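Local coordinates for protein beta-galactosidase (Geobacillus stearothermophilus, PDB 4OIF) that probably hydrolyses terminal non-reducing beta-D-galactose residues of beta-D-galactosides, working as a homotrimeric family 42 glycoside hydrolase with a bound zinc ion, at residues A[198-203]-A[215-220]; A[262-267]-A[437-442]; A[526-531]-A[560-565]; A[532-537]-A[553-558]. All coordinates share one frame; numbering follows the deposited sequence.

Interaction 1: residues A[198-203]-A[215-220]; sequences HTYTDW and HTIHGL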
# COMPACT_ATOMS: atom_id res chain seq x y z
N HIS A 198 19.49 20.98 -13.45
CA HIS A 198 20.15 20.23 -12.39
C HIS A 198 21.67 20.29 -12.47
O HIS A 198 22.36 19.65 -11.67
CB HIS A 198 19.67 18.77 -12.44
CG HIS A 198 18.29 18.58 -11.89
ND1 HIS A 198 17.50 17.49 -12.19
CD2 HIS A 198 17.56 19.35 -11.05
CE1 HIS A 198 16.35 17.59 -11.56
NE2 HIS A 198 16.36 18.71 -10.86
N THR A 199 22.20 21.08 -13.40
CA THR A 199 23.64 21.20 -13.58
C THR A 199 24.36 21.59 -12.29
O THR A 199 24.00 22.57 -11.63
CB THR A 199 24.00 22.22 -14.67
OG1 THR A 199 23.26 21.93 -15.87
CG2 THR A 199 25.50 22.20 -14.96
N TYR A 200 25.38 20.82 -11.94
CA TYR A 200 26.12 21.08 -10.71
C TYR A 200 27.29 22.00 -11.00
O TYR A 200 28.03 21.78 -11.95
CB TYR A 200 26.62 19.77 -10.09
CG TYR A 200 25.53 18.83 -9.67
CD1 TYR A 200 24.77 19.07 -8.52
CD2 TYR A 200 25.25 17.68 -10.41
CE1 TYR A 200 23.76 18.19 -8.12
CE2 TYR A 200 24.26 16.80 -10.01
CZ TYR A 200 23.52 17.06 -8.87
OH TYR A 200 22.53 16.18 -8.48
N THR A 201 27.46 23.03 -10.18
CA THR A 201 28.54 23.98 -10.40
C THR A 201 29.60 23.91 -9.29
O THR A 201 30.57 24.66 -9.30
CB THR A 201 28.01 25.42 -10.53
OG1 THR A 201 27.01 25.67 -9.53
CG2 THR A 201 27.39 25.62 -11.91
N ASP A 202 29.42 22.99 -8.35
CA ASP A 202 30.43 22.72 -7.34
C ASP A 202 30.20 21.33 -6.76
O ASP A 202 29.05 20.96 -6.51
CB ASP A 202 30.40 23.77 -6.22
CG ASP A 202 31.62 23.68 -5.29
OD1 ASP A 202 31.61 22.89 -4.32
OD2 ASP A 202 32.59 24.42 -5.55
N TRP A 203 31.27 20.59 -6.54
CA TRP A 203 31.19 19.23 -6.00
C TRP A 203 30.43 19.14 -4.68
O TRP A 203 29.84 18.12 -4.37
CB TRP A 203 32.59 18.65 -5.80
CG TRP A 203 33.33 18.43 -7.06
CD1 TRP A 203 34.28 19.24 -7.62
CD2 TRP A 203 33.19 17.31 -7.95
NE1 TRP A 203 34.74 18.69 -8.79
CE2 TRP A 203 34.09 17.51 -9.02
CE3 TRP A 203 32.39 16.16 -7.94
CZ2 TRP A 203 34.21 16.60 -10.07
CZ3 TRP A 203 32.51 15.26 -8.99
CH2 TRP A 203 33.42 15.49 -10.04
N HIS A 215 15.77 12.34 -6.98
CA HIS A 215 15.63 10.93 -7.32
C HIS A 215 15.26 10.79 -8.79
O HIS A 215 14.86 9.72 -9.24
CB HIS A 215 14.58 10.27 -6.43
CG HIS A 215 13.29 11.02 -6.37
ND1 HIS A 215 12.35 10.96 -7.38
CD2 HIS A 215 12.79 11.87 -5.44
CE1 HIS A 215 11.33 11.74 -7.07
NE2 HIS A 215 11.57 12.30 -5.90
N THR A 216 15.41 11.89 -9.53
CA THR A 216 15.03 11.96 -10.94
C THR A 216 16.23 12.02 -11.89
O THR A 216 16.06 12.15 -13.11
CB THR A 216 14.13 13.19 -11.22
OG1 THR A 216 14.90 14.39 -11.04
CG2 THR A 216 12.94 13.20 -10.29
N ILE A 217 17.45 11.95 -11.35
CA ILE A 217 18.64 11.86 -12.20
C ILE A 217 19.16 10.42 -12.20
O ILE A 217 19.72 9.95 -11.22
CB ILE A 217 19.75 12.84 -11.74
CG1 ILE A 217 19.20 14.25 -11.51
CG2 ILE A 217 20.87 12.89 -12.78
CD1 ILE A 217 20.26 15.26 -11.03
N HIS A 218 18.97 9.73 -13.33
CA HIS A 218 19.31 8.32 -13.44
C HIS A 218 20.79 8.06 -13.19
O HIS A 218 21.15 7.10 -12.52
CB HIS A 218 18.94 7.79 -14.83
CG HIS A 218 17.46 7.79 -15.11
ND1 HIS A 218 16.55 7.12 -14.31
CD2 HIS A 218 16.74 8.35 -16.11
CE1 HIS A 218 15.33 7.29 -14.81
NE2 HIS A 218 15.42 8.04 -15.89
N GLY A 219 21.65 8.92 -13.72
CA GLY A 219 23.09 8.73 -13.60
C GLY A 219 23.54 8.83 -12.16
O GLY A 219 24.45 8.12 -11.73
N LEU A 220 22.90 9.73 -11.42
CA LEU A 220 23.14 9.85 -9.98
C LEU A 220 22.69 8.57 -9.28
O LEU A 220 23.41 8.05 -8.45
CB LEU A 220 22.42 11.07 -9.40
CG LEU A 220 22.33 11.16 -7.87
CD1 LEU A 220 23.70 11.08 -7.20
CD2 LEU A 220 21.60 12.43 -7.43
O HOH W 1 16.32 14.96 -13.41

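Interaction 2: residues A[262-267]-A[437-442]; sequences DLIPFQ and RYPQTL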
# COMPACT_ATOMS: atom_id res chain seq x y z
N ASP A 262 11.03 -14.53 -6.49
CA ASP A 262 11.40 -15.15 -7.75
C ASP A 262 12.84 -15.60 -7.72
O ASP A 262 13.37 -16.05 -8.74
CB ASP A 262 11.17 -14.19 -8.92
CG ASP A 262 9.76 -14.28 -9.46
OD1 ASP A 262 9.22 -15.41 -9.52
OD2 ASP A 262 9.18 -13.23 -9.81
N LEU A 263 13.47 -15.50 -6.55
CA LEU A 263 14.84 -15.94 -6.40
C LEU A 263 15.73 -15.30 -7.47
O LEU A 263 16.43 -15.99 -8.20
CB LEU A 263 14.93 -17.47 -6.49
CG LEU A 263 14.57 -18.26 -5.24
CD1 LEU A 263 14.86 -19.73 -5.45
CD2 LEU A 263 15.33 -17.74 -4.02
N ILE A 264 15.66 -13.98 -7.58
CA ILE A 264 16.47 -13.26 -8.54
C ILE A 264 17.79 -12.91 -7.89
O ILE A 264 17.93 -13.02 -6.67
CB ILE A 264 15.74 -12.01 -9.04
CG1 ILE A 264 15.68 -10.95 -7.93
CG2 ILE A 264 14.34 -12.38 -9.54
CD1 ILE A 264 14.90 -9.73 -8.30
N PRO A 265 18.79 -12.53 -8.69
CA PRO A 265 20.04 -12.17 -8.02
C PRO A 265 19.82 -11.03 -7.04
O PRO A 265 18.98 -10.16 -7.30
CB PRO A 265 20.94 -11.74 -9.17
CG PRO A 265 20.41 -12.47 -10.36
CD PRO A 265 18.94 -12.64 -10.15
N PHE A 266 20.54 -11.06 -5.92
CA PHE A 266 20.47 -9.99 -4.95
C PHE A 266 20.72 -8.67 -5.68
O PHE A 266 21.64 -8.57 -6.49
CB PHE A 266 21.49 -10.20 -3.82
CG PHE A 266 21.51 -9.11 -2.81
CD1 PHE A 266 20.39 -8.83 -2.04
CD2 PHE A 266 22.67 -8.36 -2.60
CE1 PHE A 266 20.40 -7.81 -1.10
CE2 PHE A 266 22.69 -7.35 -1.65
CZ PHE A 266 21.56 -7.07 -0.90
N GLN A 267 19.86 -7.68 -5.41
CA GLN A 267 19.88 -6.43 -6.16
C GLN A 267 20.65 -5.34 -5.46
O GLN A 267 20.96 -4.32 -6.07
CB GLN A 267 18.46 -5.96 -6.44
CG GLN A 267 17.76 -6.75 -7.53
CD GLN A 267 18.69 -6.98 -8.71
OE1 GLN A 267 18.97 -6.06 -9.48
NE2 GLN A 267 19.19 -8.21 -8.84
N ARG A 437 10.87 -7.18 -15.74
CA ARG A 437 11.14 -8.55 -15.30
C ARG A 437 12.39 -9.16 -15.92
O ARG A 437 12.35 -10.24 -16.50
CB ARG A 437 9.92 -9.43 -15.58
CG ARG A 437 8.66 -8.95 -14.84
CD ARG A 437 7.49 -9.92 -14.97
NE ARG A 437 7.78 -11.24 -14.42
CZ ARG A 437 7.72 -11.54 -13.13
NH1 ARG A 437 7.37 -10.62 -12.24
NH2 ARG A 437 8.01 -12.77 -12.72
N TYR A 438 13.50 -8.44 -15.79
CA TYR A 438 14.76 -8.79 -16.45
C TYR A 438 15.30 -10.18 -16.03
O TYR A 438 15.45 -11.08 -16.88
CB TYR A 438 15.78 -7.66 -16.21
CG TYR A 438 17.22 -7.95 -16.61
CD1 TYR A 438 17.55 -8.25 -17.93
CD2 TYR A 438 18.25 -7.89 -15.68
CE1 TYR A 438 18.85 -8.50 -18.29
CE2 TYR A 438 19.56 -8.14 -16.04
CZ TYR A 438 19.85 -8.45 -17.35
OH TYR A 438 21.15 -8.70 -17.73
N PRO A 439 15.57 -10.37 -14.72
CA PRO A 439 16.10 -11.68 -14.31
C PRO A 439 15.15 -12.84 -14.64
O PRO A 439 15.60 -13.89 -15.13
CB PRO A 439 16.27 -11.53 -12.79
CG PRO A 439 15.37 -10.42 -12.41
CD PRO A 439 15.41 -9.48 -13.56
N GLN A 440 13.86 -12.63 -14.40
CA GLN A 440 12.84 -13.61 -14.77
C GLN A 440 12.92 -13.98 -16.25
O GLN A 440 12.85 -15.16 -16.62
CB GLN A 440 11.44 -13.08 -14.45
CG GLN A 440 11.15 -12.90 -12.95
CD GLN A 440 11.46 -11.49 -12.45
OE1 GLN A 440 12.19 -10.73 -13.07
NE2 GLN A 440 10.87 -11.14 -11.31
N THR A 441 13.09 -12.97 -17.10
CA THR A 441 13.21 -13.16 -18.54
C THR A 441 14.40 -14.06 -18.85
O THR A 441 14.31 -15.06 -19.61
CB THR A 441 13.36 -11.79 -19.27
OG1 THR A 441 12.19 -11.00 -19.04
CG2 THR A 441 13.53 -11.98 -20.77
N LEU A 442 15.53 -13.73 -18.23
CA LEU A 442 16.68 -14.62 -18.35
C LEU A 442 16.30 -16.07 -18.01
O LEU A 442 16.62 -16.99 -18.77
CB LEU A 442 17.82 -14.16 -17.47
CG LEU A 442 18.77 -13.20 -18.17
CD1 LEU A 442 18.04 -11.93 -18.56
CD2 LEU A 442 19.93 -12.91 -17.24

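Interaction 3: residues A[526-531]-A[560-565]; sequences GMEPIE and KIHAAT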
# COMPACT_ATOMS: atom_id res chain seq x y z
N GLY A 526 22.47 -7.78 -38.62
CA GLY A 526 21.93 -7.53 -39.95
C GLY A 526 20.53 -6.94 -39.91
O GLY A 526 19.75 -7.12 -40.83
N MET A 527 20.23 -6.22 -38.84
CA MET A 527 18.95 -5.54 -38.68
C MET A 527 19.11 -4.46 -37.62
O MET A 527 20.21 -4.27 -37.08
CB MET A 527 17.84 -6.54 -38.31
CG MET A 527 18.20 -7.56 -37.24
SD MET A 527 18.42 -6.89 -35.57
CE MET A 527 16.78 -6.31 -35.14
N GLU A 528 18.04 -3.73 -37.33
CA GLU A 528 18.02 -2.86 -36.15
C GLU A 528 16.61 -2.66 -35.63
O GLU A 528 15.64 -2.73 -36.39
CB GLU A 528 18.66 -1.50 -36.46
CG GLU A 528 18.07 -0.77 -37.64
CD GLU A 528 18.81 0.53 -37.94
OE1 GLU A 528 19.09 1.30 -36.99
OE2 GLU A 528 19.13 0.77 -39.12
N PRO A 529 16.49 -2.45 -34.32
CA PRO A 529 15.16 -2.15 -33.77
C PRO A 529 14.83 -0.68 -34.00
O PRO A 529 15.73 0.16 -33.84
CB PRO A 529 15.31 -2.47 -32.29
CG PRO A 529 16.76 -2.22 -32.00
CD PRO A 529 17.52 -2.50 -33.27
N ILE A 530 13.61 -0.33 -34.37
CA ILE A 530 13.31 1.09 -34.44
C ILE A 530 12.21 1.51 -33.48
O ILE A 530 12.05 2.70 -33.24
CB ILE A 530 12.93 1.52 -35.87
CG1 ILE A 530 11.63 0.86 -36.32
CG2 ILE A 530 14.05 1.16 -36.84
CD1 ILE A 530 11.26 1.22 -37.76
N GLU A 531 11.47 0.56 -32.93
CA GLU A 531 10.39 0.89 -32.00
C GLU A 531 10.08 -0.23 -31.02
O GLU A 531 9.91 -1.39 -31.41
CB GLU A 531 9.10 1.26 -32.73
CG GLU A 531 8.01 1.75 -31.77
CD GLU A 531 6.74 2.22 -32.44
OE1 GLU A 531 6.64 2.16 -33.68
OE2 GLU A 531 5.82 2.64 -31.71
N LYS A 560 13.82 -3.11 -38.59
CA LYS A 560 14.30 -2.80 -39.93
C LYS A 560 15.36 -3.82 -40.39
O LYS A 560 16.41 -3.95 -39.76
CB LYS A 560 14.88 -1.39 -39.95
CG LYS A 560 15.41 -0.90 -41.29
CD LYS A 560 16.13 0.43 -41.10
CE LYS A 560 16.27 1.22 -42.38
NZ LYS A 560 16.76 2.60 -42.07
N ILE A 561 15.08 -4.53 -41.48
CA ILE A 561 15.98 -5.59 -41.97
C ILE A 561 17.09 -5.08 -42.88
O ILE A 561 16.86 -4.24 -43.75
CB ILE A 561 15.20 -6.67 -42.75
CG1 ILE A 561 14.21 -7.38 -41.83
CG2 ILE A 561 16.15 -7.68 -43.38
CD1 ILE A 561 14.84 -7.95 -40.61
N HIS A 562 18.29 -5.60 -42.69
CA HIS A 562 19.40 -5.35 -43.60
C HIS A 562 19.84 -6.66 -44.26
O HIS A 562 19.18 -7.15 -45.17
CB HIS A 562 20.56 -4.70 -42.85
CG HIS A 562 20.20 -3.36 -42.28
ND1 HIS A 562 19.78 -2.31 -43.07
CD2 HIS A 562 20.19 -2.91 -41.01
CE1 HIS A 562 19.53 -1.26 -42.30
NE2 HIS A 562 19.77 -1.60 -41.05
N ALA A 563 20.94 -7.23 -43.79
CA ALA A 563 21.43 -8.50 -44.31
C ALA A 563 20.70 -9.73 -43.74
O ALA A 563 20.78 -10.83 -44.30
CB ALA A 563 22.92 -8.62 -44.05
N ALA A 564 19.98 -9.53 -42.64
CA ALA A 564 19.44 -10.65 -41.87
C ALA A 564 18.32 -11.40 -42.57
O ALA A 564 17.62 -10.86 -43.42
CB ALA A 564 18.97 -10.17 -40.51
N THR A 565 18.15 -12.65 -42.20
CA THR A 565 17.07 -13.49 -42.70
C THR A 565 15.89 -13.36 -41.75
O THR A 565 16.06 -13.41 -40.52
CB THR A 565 17.52 -14.97 -42.80
OG1 THR A 565 18.65 -15.06 -43.67
CG2 THR A 565 16.42 -15.85 -43.32

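Interaction 4: residues A[532-537]-A[553-558]; sequences TDTLYP and KDYATV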
# COMPACT_ATOMS: atom_id res chain seq x y z
N THR A 532 9.98 0.14 -29.75
CA THR A 532 9.61 -0.79 -28.70
C THR A 532 8.16 -0.57 -28.35
O THR A 532 7.79 0.48 -27.84
CB THR A 532 10.48 -0.62 -27.44
OG1 THR A 532 11.83 -1.02 -27.72
CG2 THR A 532 9.93 -1.49 -26.32
N ASP A 533 7.34 -1.56 -28.66
CA ASP A 533 5.93 -1.47 -28.34
C ASP A 533 5.67 -2.04 -26.95
O ASP A 533 5.88 -3.24 -26.72
CB ASP A 533 5.11 -2.21 -29.38
CG ASP A 533 3.65 -1.85 -29.35
OD1 ASP A 533 3.31 -0.72 -28.93
OD2 ASP A 533 2.85 -2.71 -29.75
N THR A 534 5.21 -1.20 -26.02
CA THR A 534 4.89 -1.65 -24.67
C THR A 534 3.39 -1.90 -24.52
O THR A 534 2.58 -1.01 -24.78
CB THR A 534 5.34 -0.64 -23.61
OG1 THR A 534 6.77 -0.53 -23.64
CG2 THR A 534 4.90 -1.10 -22.23
N LEU A 535 3.02 -3.09 -24.08
CA LEU A 535 1.62 -3.51 -24.09
C LEU A 535 0.97 -3.54 -22.71
O LEU A 535 1.64 -3.72 -21.71
CB LEU A 535 1.49 -4.89 -24.73
CG LEU A 535 2.16 -5.01 -26.10
CD1 LEU A 535 1.87 -6.37 -26.70
CD2 LEU A 535 1.67 -3.90 -27.02
N TYR A 536 -0.35 -3.35 -22.69
CA TYR A 536 -1.15 -3.49 -21.47
C TYR A 536 -1.37 -4.97 -21.19
O TYR A 536 -1.21 -5.79 -22.09
CB TYR A 536 -2.48 -2.75 -21.63
CG TYR A 536 -2.33 -1.26 -21.43
CD1 TYR A 536 -1.92 -0.44 -22.48
CD2 TYR A 536 -2.56 -0.69 -20.19
CE1 TYR A 536 -1.76 0.93 -22.29
CE2 TYR A 536 -2.40 0.66 -19.99
CZ TYR A 536 -2.00 1.47 -21.03
OH TYR A 536 -1.85 2.82 -20.80
N PRO A 537 -1.70 -5.33 -19.93
CA PRO A 537 -1.87 -6.74 -19.57
C PRO A 537 -2.82 -7.55 -20.46
O PRO A 537 -2.53 -8.70 -20.76
CB PRO A 537 -2.41 -6.66 -18.14
CG PRO A 537 -1.75 -5.45 -17.59
CD PRO A 537 -1.72 -4.46 -18.74
N LYS A 553 3.29 -11.43 -25.51
CA LYS A 553 2.84 -10.53 -24.45
C LYS A 553 3.90 -9.47 -24.11
O LYS A 553 5.09 -9.67 -24.36
CB LYS A 553 2.48 -11.33 -23.19
CG LYS A 553 1.32 -12.28 -23.40
CD LYS A 553 0.75 -12.81 -22.10
CE LYS A 553 1.72 -13.69 -21.35
NZ LYS A 553 1.10 -14.16 -20.07
N ASP A 554 3.44 -8.35 -23.55
CA ASP A 554 4.28 -7.34 -22.89
C ASP A 554 5.09 -6.44 -23.81
O ASP A 554 5.01 -5.22 -23.69
CB ASP A 554 5.25 -8.01 -21.90
CG ASP A 554 4.53 -8.76 -20.79
OD1 ASP A 554 3.34 -8.47 -20.53
OD2 ASP A 554 5.16 -9.64 -20.17
N TYR A 555 5.89 -7.03 -24.70
CA TYR A 555 6.76 -6.23 -25.57
C TYR A 555 6.86 -6.77 -26.99
O TYR A 555 6.97 -7.97 -27.22
CB TYR A 555 8.16 -6.13 -24.98
CG TYR A 555 8.18 -5.46 -23.63
CD1 TYR A 555 8.09 -4.08 -23.52
CD2 TYR A 555 8.30 -6.20 -22.46
CE1 TYR A 555 8.10 -3.45 -22.30
CE2 TYR A 555 8.31 -5.58 -21.23
CZ TYR A 555 8.21 -4.20 -21.16
OH TYR A 555 8.21 -3.56 -19.95
N ALA A 556 6.84 -5.84 -27.94
CA ALA A 556 7.14 -6.16 -29.32
C ALA A 556 8.17 -5.17 -29.81
O ALA A 556 8.30 -4.07 -29.28
CB ALA A 556 5.89 -6.10 -30.18
N THR A 557 8.94 -5.57 -30.81
CA THR A 557 9.89 -4.63 -31.40
C THR A 557 9.69 -4.50 -32.90
O THR A 557 9.71 -5.50 -33.62
CB THR A 557 11.35 -5.07 -31.13
OG1 THR A 557 11.52 -5.37 -29.73
CG2 THR A 557 12.31 -3.96 -31.53
N VAL A 558 9.48 -3.28 -33.38
CA VAL A 558 9.43 -3.08 -34.82
C VAL A 558 10.86 -3.13 -35.35
O VAL A 558 11.76 -2.52 -34.78
CB VAL A 558 8.75 -1.74 -35.20
CG1 VAL A 558 8.77 -1.54 -36.71
CG2 VAL A 558 7.31 -1.70 -34.70
O HOH W 2 13.05 -3.76 -28.30
O HOH W 3 4.32 -4.56 -20.95
O HOH W 4 0.50 -8.12 -22.74

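Interaction 1: residues A[198-203]-A[215-220]
His198 and Tyr200 both hold CG anti to the carbonyl carbon, beside the backbone N (chi1 -76° and -63°). Ile217 places CG1 in the same way, and its extended second torsion sends CD1 out to reach both rings. Ile217 and Tyr200 meet tip to tip, with Ile217 CD1 3.5 Å from Tyr200 OH. Ile217 slides past His198 in the opposite direction, Ile217 CG1 3.7 Å from His198 ND1. Leu220 crosses Tyr200 at about a right angle, its CD2 4.0 Å from Tyr200 OH. The backbone O of His198 sits over the centre of the Tyr200 ring. The contact closes part of the long loop between helix 184-191 and helix 218-246, in the TIM-barrel family region. Ile217 takes the N-cap position of the second helix.

The polar side is bridged by a water. It lies in the plane of the His198 ring, at the edge, and accepts a weak bond from ND1 of His198 at 3.0 Å. The same water donates to OG1 of Thr216 at 2.8 Å. That OG1 stands in the crowded position between backbone N and carbonyl carbon (chi1 67°) and also bonds Glu214. NE2 of His198 is hydrogen-bonded to the backbone O of Gly118 of the second subunit. Trp191 and Phe172 pack on Leu220.

Interaction 2: residues A[262-267]-A[437-442]
A junction between the TIM-barrel region and the trimerisation domain is formed here. Segment 262-267 follows barrel strand 252-259. It turns back through a G1 beta bulge, with Leu263 and Ile264 together opposite Asp259, into the short antiparallel strand 264-265. Its partner is the first turn of helix 438-451, with Arg437 at the N-cap position.

Asp262 OD2 accepts two bonds. Gln440 NE2 donates at 3.1 Å to Asp262 OD2, almost straight (176°) and in the plane of its own amide. Arg437, bent at chi3, brings NH2 to 3.2 Å from Asp262 OD2 in a salt bridge that is less straight (145°). Both donors come from above the carboxylate plane. The guanidinium and amide planes also stand steeply to the carboxylate. Gln440 NE2 also lies over one face of the Arg437 guanidinium, toward its rim. Asp262 OD1 forms a salt bridge with Lys302, and two positive partners would favour an ionised carboxylate. An alanine in place of Asp262 would lose both OD2 bonds and the link to Lys302, and would probably loosen the hold between the two domains.

The apolar part lies beside this. Ile264 CG2 meets Pro439 CG at 3.6 Å, crossing obliquely. Pro265 CD approaches Pro439 CB at 3.9 Å, and Trp419 packs on Pro265. Within the helix turn, the backbone O of Arg437 takes two bonds, from Thr441 N at 2.9 Å and Thr441 OG1 at 2.7 Å.

Interaction 3: residues A[526-531]-A[560-565]
One end of the two-stranded antiparallel ribbon of the trimerisation domain is tight at Gly526 and the paired backbones, and looser at the exposed side chains of Ile530, His562 and Ala563. Gly526 leaves helix 519-525 with positive phi, and a CB on it would clash with Ala564 N. The carbonyl O of Gly526 takes two bonds from the turn opposite: His562 N at 2.8 Å, from above the carbonyl plane, and Ala564 N at 3.0 Å, on a lone pair. Met527 and Ile561 follow as a non-hydrogen-bonded pair. Met527 CB lies 4.0 Å from Ile561 CD1; beyond it the chain bends at chi2 and chi3, its end leading off from segment 560-565. Glu528 and Lys560 form the hydrogen-bonded pair, backbone N to O in both directions at 2.9 Å.

The second subunit approaches the face of Glu528 and Lys560, and Ile530 and His562 stay exposed at its rim. The extended Lys560 chain lies alongside Glu528, pointing the same way. Lys560 NZ stays 4.2 Å from Glu528 OE2, too far for a salt bridge. Glu528 OE1 forms a salt bridge with Arg382 of the second subunit, and OE2 takes the His562 bond. An alanine here would lose both links and would probably weaken this part of the subunit interface. His562 NE2 donates to Glu528 OE2 at 3.1 Å, the oxygen close to the ring plane.

Interaction 4: residues A[532-537]-A[553-558]
Strands 532-534 and 555-558 run antiparallel, their directions 154° apart and their axes 4.6 Å apart at closest approach. They continue the beta ribbon of the trimerisation domain. Asp533 and Ala556 are the hydrogen-bonded pair: Asp533 N donates to Ala556 O at 2.8 Å, and Ala556 N donates to Asp533 O at 3.0 Å, on a lone pair. Thr532 with Thr557 and Thr534 with Tyr555 are the non-hydrogen-bonded pairs on either side. Beyond the strand, Leu535 N still reaches Asp554 O at 2.9 Å. Asp554 has positive phi there; its CB points away from segment 532-537, and OD2 forms a salt bridge with Arg597.

Thr534 and Tyr555 lie side by side, pointing the same way. Thr534 OG1 sits at the edge of the tyrosine ring, 3.5 Å from Tyr555 CE1. Both first torsions are near -60°; Thr534 keeps OG1, and Tyr555 keeps CG, anti to the carbonyl carbon. The Tyr555 hydroxyl is hydrogen-bonded to Thr435 and to the backbone N of Ala432. The opposite face carries Asp533 and Ala556, their CB atoms 4.0 Å apart. Asp533 OD2 bonds Tyr575 and forms a salt bridge with Arg338 of the second subunit.

Waters tie the strands further. One donates to both Leu535 O and Asp554 O. Another links the two threonine hydroxyls, donating to Thr557 OG1 at 2.6 Å and lying 3.1 Å from Thr532 OG1.

The contacts come in sequence order as interaction 1, interaction 2, then interactions 3 and 4. Interaction 4 lies between the two segments of interaction 3 along the chain, and both use strands 527-534 and 555-561. Their centres are about 18 Å apart, and they join at Glu531 O and Val558 N, 2.8 Å apart, and at Ile530 N and Val558 O, 2.9 Å apart. Interaction 2 lies about 20 Å from interaction 4, centre to centre; interaction 1 is farther off, about 29 Å from interaction 2. Interactions 3 and 4 form one continuous ribbon in the trimerisation domain that meets the second subunit, as interaction 1 also does, while interaction 2 ties that domain to the barrel region.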